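PDB 3ES1: cupin 2, conserved barrel domain protein from Novosphingobium aromaticivorans DSM 12444, which is of unknown function but carries a cupin-like barrel domain, the small beta-barrel fold that many metal-dependent enzymes and small-molecule-binding proteins share. Local coordinates for residues A[103-107]-A[108-112]. Numbering follows the deposited sequence.
Sequences GIVLE and GEIEL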
# COMPACT_ATOMS: atom_id res chain seq x y z
N GLY A 103 2.26 5.14 2.92
CA GLY A 103 2.42 4.52 4.24
C GLY A 103 1.10 4.45 4.96
O GLY A 103 0.38 5.44 5.02
N ILE A 104 0.81 3.28 5.53
CA ILE A 104 -0.44 3.08 6.27
C ILE A 104 -0.16 2.64 7.68
O ILE A 104 0.48 1.60 7.93
CB ILE A 104 -1.42 2.07 5.55
CG1 ILE A 104 -1.63 2.48 4.07
CG2 ILE A 104 -2.80 2.09 6.22
CD1 ILE A 104 -0.70 1.77 3.09
N VAL A 105 -0.65 3.44 8.62
CA VAL A 105 -0.40 3.15 10.04
C VAL A 105 -1.37 2.05 10.51
O VAL A 105 -2.58 2.29 10.65
CB VAL A 105 -0.44 4.42 10.95
CG1 VAL A 105 0.02 4.08 12.36
CG2 VAL A 105 0.41 5.57 10.38
N LEU A 106 -0.83 0.86 10.82
CA LEU A 106 -1.71 -0.28 11.11
C LEU A 106 -2.07 -0.35 12.58
O LEU A 106 -3.17 -0.77 13.00
CB LEU A 106 -1.07 -1.61 10.65
CG LEU A 106 -0.63 -1.74 9.15
CD1 LEU A 106 -0.27 -3.18 8.83
CD2 LEU A 106 -1.68 -1.23 8.20
N GLU A 107 -1.09 0.04 13.36
CA GLU A 107 -1.13 -0.07 14.83
C GLU A 107 -0.24 1.00 15.46
O GLU A 107 0.88 1.20 15.05
CB GLU A 107 -0.64 -1.45 15.28
CG GLU A 107 -0.27 -1.56 16.72
CD GLU A 107 -1.44 -1.54 17.70
OE1 GLU A 107 -2.61 -1.77 17.29
OE2 GLU A 107 -1.16 -1.30 18.91
N GLY A 108 -0.77 1.67 16.48
CA GLY A 108 -0.05 2.72 17.15
C GLY A 108 -0.09 4.02 16.37
O GLY A 108 -0.91 4.22 15.49
N GLU A 109 0.80 4.92 16.76
CA GLU A 109 1.00 6.16 16.06
C GLU A 109 2.45 6.54 15.99
O GLU A 109 3.30 6.08 16.76
CB GLU A 109 0.18 7.29 16.63
CG GLU A 109 0.42 7.64 18.06
CD GLU A 109 -0.63 8.63 18.56
OE1 GLU A 109 -1.84 8.42 18.33
OE2 GLU A 109 -0.24 9.63 19.14
N ILE A 110 2.69 7.40 15.02
CA ILE A 110 4.03 7.76 14.56
C ILE A 110 4.20 9.27 14.30
O ILE A 110 3.28 9.96 13.84
CB ILE A 110 4.41 6.99 13.26
CG1 ILE A 110 5.93 6.88 13.15
CG2 ILE A 110 3.85 7.69 12.02
CD1 ILE A 110 6.60 5.93 14.21
N GLU A 111 5.39 9.76 14.62
CA GLU A 111 5.81 11.13 14.31
C GLU A 111 6.61 11.15 13.02
O GLU A 111 7.67 10.53 12.91
CB GLU A 111 6.69 11.67 15.44
CG GLU A 111 7.15 13.12 15.22
CD GLU A 111 7.54 13.75 16.51
OE1 GLU A 111 8.71 13.58 16.91
OE2 GLU A 111 6.65 14.39 17.12
N LEU A 112 6.10 11.86 12.05
CA LEU A 112 6.83 12.08 10.80
C LEU A 112 7.51 13.42 10.86
O LEU A 112 6.85 14.46 10.96
CB LEU A 112 5.88 12.03 9.62
CG LEU A 112 6.35 12.43 8.22
CD1 LEU A 112 7.56 11.57 7.78
CD2 LEU A 112 5.25 12.29 7.25
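V105 and I110 meet across the bend at G108, where strand 99-107 of the cupin barrel hands over to strand 110-113, a worked example of how a bulge and a glycine together carry a chain from one sheet into another. G108 sits where the closing glycine of the first cupin motif would fall, though other positions of that motif are altered. Just before it lies a classic beta bulge, in which L106 and E107 both face R146 on strand 145-153. G108 then takes a positive phi of 79°, and a side chain here would put its CB only about 2.6 Å from E107 O.

The side chain of E107 sets out away from 108-112 overall, though its CB still touches G108, and runs over one face of the 107-108 peptide. CG stands anti to its own backbone N (chi1 163°), and a bend at chi2 keeps CD beside that peptide, 3.5 Å from G108 N. This is packing and not bonding: OE2 remains 3.9 Å from G108 N, whose hydrogen goes instead to Q124 OE1. E107 also touches Q124, so an alanine here would probably uncover that face of the peptide and leave the Q124 amide held chiefly by the bond from G108 N.

On the buried side of the bend, V105 points its two methyls at different targets. CG2 approaches I110 CG2 at 4.4 Å, a loose apolar contact, while the end of I110 leads away from 103-107; I110 also packs on I147, and V122 and C145 pack against both residues. The other methyl, opposite the backbone N across the CA-CB bond (chi1 -172°), reaches the glycine itself, with V105 CG1 3.3 Å from G108 O.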